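Local coordinates for AtRbcX1 (Arabidopsis thaliana, PDB 4GR2), which acts as a homodimeric chaperone in the assembly of Rubisco in the chloroplast, where it interacts with the large subunit RbcL, at the interface of chains A and B. Residues are numbered along the deposited sequence; one frame, centred on the assembly and turned at random. Chains: chain A/B, AtRbcX1.

The first helix of each chain enters all three contacts of the RbcX homodimer, joined by the N-terminal loop and the link before helix 93-116. Contacts 1 and 2 adjoin, their C-alpha centres about 7 Å apart, and share A:Val26, B:Pro11 and B:Lys14; together they follow the N-terminal segment of chain B from its loop into helix 11-35. Contact 3 lies about 15 Å from contact 2 and about 22 Å from contact 1. There the chains trade roles: A:Pro11 and A:Ala15 meet B:Phe22 and B:Phe91, as their counterparts do in contact 2. The two-fold axis thus makes each subunit both donor and receiver of a helix start.

Contact 1: the interface of chains A and B. Residues chain A 25-26, 29; chain B 5-6, 11, 14.
Helix 11-38 of chain A receives the N-terminal loop of chain B at B:Gly5 and B:Phe6, with the start of helix 11-35 of chain B alongside. A:Arg29 does most of the work. Its guanidinium group turns side-on to the backbone carbonyl of B:Gly5 and grips that one oxygen twice: A:Arg29 NH2 donates to B:Gly5 O at 2.7 Å, in the carbonyl plane, while NE donates to it at 2.9 Å from above that plane. The same group lies nearly parallel to the ring of B:Phe6, the planes 18° apart, with CZ of A:Arg29 3.9 Å from the ring centroid in a cation-pi stack offset toward the rim. A bend at chi3 (85°) swings the guanidinium over this face; B:Pro11 CG covers the opposite one, so the phenyl ring is sandwiched. An arginine suits the place because its flat, charged end can stack and donate at once, and an alanine here would probably leave the B:Gly5 carbonyl without these two donors and the B:Phe6 ring freer to turn. A:Val26 adds a branched apolar surface at the ring's far end, its CG1 3.8 Å from B:Phe6 CE1. Nearby, B:Lys14 NZ is 4.1 Å from A:Arg29 NH1, like charges whose proximity may cost some stability. At the guanidinium edge, somewhat out of its plane, the phenol A:Tyr25 OH steadies the group, accepting from A:Arg29 NH1 at 2.8 Å.

Contact 2: the interface of chains A and B. Residues chain A 19, 22, 26, 91, 96; chain B 11, 14-15.
B:Ala15 and B:Pro11, one turn apart on helix 11-35 of chain B, press into an apolar pocket of chain A made by helix 11-38, the start of helix 93-116 and A:Phe91 in the link before it. Packing is tight around the methyl of B:Ala15. The thioether sulfur SD of A:Met96 lies 3.5 Å from B:Ala15 CB, and A:Phe91 CZ 3.9 Å from it. Alanine fits here because its one methyl group lets the helix come close to its neighbours, and methionine supplies a pliable surface: its chain, stretched through chi1 and chi2 (163°, -172°), carries the sulfur to the methyl and to the in-plane edge of the A:Phe91 ring. B:Pro11, a residue well suited to the first turn of a helix, slips between two aromatic rings. A:Phe22 meets it with the far edge of its ring, CZ standing 3.9 Å from B:Pro11 CA in the ring plane, while A:Phe91 CE1 approaches B:Pro11 CB at 3.8 Å. B:Pro11 O, the carbonyl oxygen, lies near both ring edges, 3.4 Å from A:Phe22 CZ. Both phenyl groups are aimed across by side chains running opposite to their backbone nitrogens (chi1 175° for A:Phe22). Packing loosens at the two ends: at one, A:Leu19 CD2 stays 4.2 Å from B:Ala15 CB; at the other, the B:Lys14 chain turns away after CB. Near this second end A:Val26 CG2 lies 3.8 Å above one face of the A:Phe22 ring.

Contact 3: the interface of chains A and B. Residues chain A 11-12, 15; chain B 22, 86, 91-92.
A:Glu12, in the first turn of helix 11-38, reaches the link between helices 70-90 and 93-116 of chain B. The polar link is a nearly straight hydrogen bond, 169° at the hydrogen: the backbone N of B:Glu92 donates at 2.9 Å to carboxylate OE2 of A:Glu12, which accepts through its anti lone pair, the one away from the other oxygen. A bend at chi2 (81°) folds the glutamate back to meet this amide, its two methylenes spanning the distance. The charged element is less favourable, since B:Glu92 OE2 stands 4.1 Å from A:Glu12 OE2 and like charges there may raise the proton affinity of either acid. Aromatic and apolar contacts supply the rest. The methylene CG of A:Glu12 packs 3.7 Å from B:Phe91 CE1, its carboxylate plane almost parallel to the ring, and A:Ala15 CB touches CZ of the same ring at 3.9 Å. A:Pro11, rigid and compact, wedges among three aromatic side chains: its CA faces the edge of B:Phe22, its CB lies in the plane of B:Phe91 at the ring edge, and B:Tyr86 comes in obliquely from the end of helix 70-90, with the phenol OH 3.3 Å from A:Pro11 CB.

Contact 1: the interface of chains A and B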
# COMPACT_ATOMS: atom_id res chain seq x y z
N TYR A 25 2.12 -8.23 6.62
CA TYR A 25 0.80 -8.82 6.50
C TYR A 25 0.80 -10.10 5.64
O TYR A 25 0.30 -11.14 6.06
CB TYR A 25 -0.18 -7.77 5.94
CG TYR A 25 -1.50 -8.37 5.59
CD1 TYR A 25 -2.37 -8.80 6.59
CD2 TYR A 25 -1.87 -8.54 4.25
CE1 TYR A 25 -3.58 -9.37 6.28
CE2 TYR A 25 -3.09 -9.10 3.93
CZ TYR A 25 -3.94 -9.51 4.95
OH TYR A 25 -5.16 -10.07 4.65
N VAL A 26 1.39 -10.04 4.46
CA VAL A 26 1.45 -11.21 3.60
C VAL A 26 2.17 -12.38 4.31
O VAL A 26 1.70 -13.53 4.32
CB VAL A 26 2.13 -10.85 2.26
CG1 VAL A 26 2.35 -12.08 1.41
CG2 VAL A 26 1.27 -9.85 1.52
N ARG A 29 0.11 -14.13 6.78
CA ARG A 29 -0.91 -14.93 6.09
C ARG A 29 -0.30 -16.21 5.54
O ARG A 29 -0.86 -17.27 5.72
CB ARG A 29 -1.65 -14.13 4.99
CG ARG A 29 -2.97 -13.53 5.49
CD ARG A 29 -3.73 -12.77 4.40
NE ARG A 29 -4.58 -13.61 3.54
CZ ARG A 29 -5.44 -13.12 2.64
NH1 ARG A 29 -5.57 -11.81 2.47
NH2 ARG A 29 -6.17 -13.95 1.88
N GLY B 5 -2.39 -18.94 1.72
CA GLY B 5 -3.22 -18.01 2.47
C GLY B 5 -3.94 -16.98 1.63
O GLY B 5 -4.70 -16.17 2.17
N PHE B 6 -3.68 -17.01 0.32
CA PHE B 6 -4.33 -16.14 -0.67
C PHE B 6 -5.09 -16.96 -1.74
O PHE B 6 -4.50 -17.78 -2.44
CB PHE B 6 -3.30 -15.21 -1.35
CG PHE B 6 -2.74 -14.15 -0.43
CD1 PHE B 6 -1.68 -14.45 0.43
CD2 PHE B 6 -3.30 -12.88 -0.40
CE1 PHE B 6 -1.19 -13.49 1.29
CE2 PHE B 6 -2.80 -11.91 0.47
CZ PHE B 6 -1.75 -12.21 1.30
N PRO B 11 -1.51 -10.89 -3.93
CA PRO B 11 -0.86 -9.75 -3.28
C PRO B 11 -0.50 -8.67 -4.29
O PRO B 11 -0.58 -7.49 -3.95
CB PRO B 11 0.40 -10.36 -2.68
CG PRO B 11 0.02 -11.79 -2.39
CD PRO B 11 -0.88 -12.17 -3.54
N LYS B 14 -3.59 -6.66 -5.04
CA LYS B 14 -3.89 -5.84 -3.87
C LYS B 14 -2.99 -4.62 -3.82
O LYS B 14 -3.46 -3.50 -3.63
CB LYS B 14 -3.77 -6.65 -2.57
CG LYS B 14 -4.88 -7.72 -2.39
CD LYS B 14 -4.46 -8.83 -1.41
CE LYS B 14 -5.41 -8.98 -0.23
NZ LYS B 14 -6.75 -9.46 -0.65

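Contact 2: the interface of chains A and B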
# COMPACT_ATOMS: atom_id res chain seq x y z
N LEU A 19 4.56 -0.80 1.56
CA LEU A 19 4.83 -2.14 1.06
C LEU A 19 5.52 -3.01 2.12
O LEU A 19 5.29 -4.21 2.18
CB LEU A 19 5.65 -2.09 -0.22
CG LEU A 19 4.87 -1.77 -1.49
CD1 LEU A 19 5.83 -1.54 -2.65
CD2 LEU A 19 3.87 -2.90 -1.81
N PHE A 22 2.82 -4.11 4.34
CA PHE A 22 2.03 -5.02 3.52
C PHE A 22 2.72 -6.40 3.48
O PHE A 22 2.05 -7.43 3.58
CB PHE A 22 1.88 -4.42 2.11
CG PHE A 22 1.19 -5.32 1.14
CD1 PHE A 22 -0.15 -5.64 1.30
CD2 PHE A 22 1.88 -5.84 0.06
CE1 PHE A 22 -0.80 -6.47 0.41
CE2 PHE A 22 1.24 -6.69 -0.84
CZ PHE A 22 -0.10 -7.00 -0.66
N VAL A 26 1.39 -10.04 4.46
CA VAL A 26 1.45 -11.21 3.60
C VAL A 26 2.17 -12.38 4.31
O VAL A 26 1.70 -13.53 4.32
CB VAL A 26 2.13 -10.85 2.26
CG1 VAL A 26 2.35 -12.08 1.41
CG2 VAL A 26 1.27 -9.85 1.52
N PHE A 91 7.26 -12.33 -4.81
CA PHE A 91 6.36 -11.24 -5.19
C PHE A 91 6.69 -10.78 -6.60
O PHE A 91 7.83 -10.45 -6.90
CB PHE A 91 6.50 -10.05 -4.24
CG PHE A 91 5.45 -8.98 -4.44
CD1 PHE A 91 4.13 -9.21 -4.07
CD2 PHE A 91 5.80 -7.75 -4.97
CE1 PHE A 91 3.17 -8.22 -4.21
CE2 PHE A 91 4.82 -6.75 -5.14
CZ PHE A 91 3.51 -6.99 -4.76
N MET A 96 2.78 -6.56 -10.68
CA MET A 96 2.08 -5.53 -9.90
C MET A 96 2.05 -4.20 -10.66
O MET A 96 1.03 -3.51 -10.70
CB MET A 96 2.74 -5.30 -8.52
CG MET A 96 2.30 -3.95 -7.84
SD MET A 96 3.28 -3.61 -6.35
CE MET A 96 4.84 -3.12 -7.08
N PRO B 11 -1.51 -10.89 -3.93
CA PRO B 11 -0.86 -9.75 -3.28
C PRO B 11 -0.50 -8.67 -4.29
O PRO B 11 -0.58 -7.49 -3.95
CB PRO B 11 0.40 -10.36 -2.68
CG PRO B 11 0.02 -11.79 -2.39
CD PRO B 11 -0.88 -12.17 -3.54
N LYS B 14 -3.59 -6.66 -5.04
CA LYS B 14 -3.89 -5.84 -3.87
C LYS B 14 -2.99 -4.62 -3.82
O LYS B 14 -3.46 -3.50 -3.63
CB LYS B 14 -3.77 -6.65 -2.57
CG LYS B 14 -4.88 -7.72 -2.39
CD LYS B 14 -4.46 -8.83 -1.41
CE LYS B 14 -5.41 -8.98 -0.23
NZ LYS B 14 -6.75 -9.46 -0.65
N ALA B 15 -1.69 -4.84 -4.00
CA ALA B 15 -0.72 -3.75 -4.01
C ALA B 15 -1.02 -2.80 -5.16
O ALA B 15 -0.89 -1.57 -5.01
CB ALA B 15 0.68 -4.31 -4.17

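Contact 3: the interface of chains A and B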
# COMPACT_ATOMS: atom_id res chain seq x y z
N PRO A 11 7.04 10.30 -2.71
CA PRO A 11 6.02 9.29 -3.01
C PRO A 11 6.60 7.87 -3.00
O PRO A 11 5.98 7.01 -2.39
CB PRO A 11 5.57 9.65 -4.42
CG PRO A 11 5.77 11.14 -4.48
CD PRO A 11 7.03 11.40 -3.70
N GLU A 12 7.75 7.66 -3.66
CA GLU A 12 8.40 6.36 -3.70
C GLU A 12 8.66 5.83 -2.29
O GLU A 12 8.40 4.67 -2.02
CB GLU A 12 9.72 6.42 -4.51
CG GLU A 12 9.52 6.73 -6.00
CD GLU A 12 9.32 8.22 -6.30
OE1 GLU A 12 9.30 9.02 -5.34
OE2 GLU A 12 9.18 8.58 -7.49
N ALA A 15 5.40 4.94 -0.56
CA ALA A 15 4.93 3.69 -1.14
C ALA A 15 5.70 2.49 -0.58
O ALA A 15 5.11 1.45 -0.30
CB ALA A 15 5.07 3.74 -2.66
N PHE B 22 -3.21 5.50 -4.44
CA PHE B 22 -2.08 6.37 -4.09
C PHE B 22 -1.78 7.37 -5.24
O PHE B 22 -1.53 8.55 -4.98
CB PHE B 22 -0.83 5.55 -3.74
CG PHE B 22 0.32 6.39 -3.23
CD1 PHE B 22 0.16 7.21 -2.11
CD2 PHE B 22 1.54 6.39 -3.89
CE1 PHE B 22 1.21 8.01 -1.65
CE2 PHE B 22 2.60 7.18 -3.43
CZ PHE B 22 2.44 7.98 -2.33
N TYR B 86 1.95 10.74 -14.32
CA TYR B 86 2.84 10.54 -13.17
C TYR B 86 3.27 9.08 -13.01
O TYR B 86 4.47 8.78 -12.88
CB TYR B 86 2.21 11.02 -11.87
CG TYR B 86 3.14 10.81 -10.72
CD1 TYR B 86 4.27 11.61 -10.58
CD2 TYR B 86 2.94 9.79 -9.79
CE1 TYR B 86 5.16 11.42 -9.55
CE2 TYR B 86 3.83 9.59 -8.74
CZ TYR B 86 4.94 10.41 -8.63
OH TYR B 86 5.84 10.25 -7.60
N PHE B 91 6.95 8.47 -11.70
CA PHE B 91 7.12 7.65 -10.50
C PHE B 91 8.29 6.69 -10.67
O PHE B 91 8.34 5.92 -11.64
CB PHE B 91 5.85 6.85 -10.20
CG PHE B 91 5.88 6.14 -8.85
CD1 PHE B 91 5.84 6.87 -7.67
CD2 PHE B 91 5.89 4.75 -8.78
CE1 PHE B 91 5.84 6.23 -6.42
CE2 PHE B 91 5.87 4.09 -7.53
CZ PHE B 91 5.84 4.85 -6.35
N GLU B 92 9.22 6.72 -9.72
CA GLU B 92 10.42 5.90 -9.83
C GLU B 92 10.20 4.51 -9.25
O GLU B 92 10.59 4.22 -8.12
CB GLU B 92 11.62 6.61 -9.20
CG GLU B 92 12.04 7.86 -9.96
CD GLU B 92 12.86 8.80 -9.12
OE1 GLU B 92 13.07 9.96 -9.54
OE2 GLU B 92 13.29 8.39 -8.02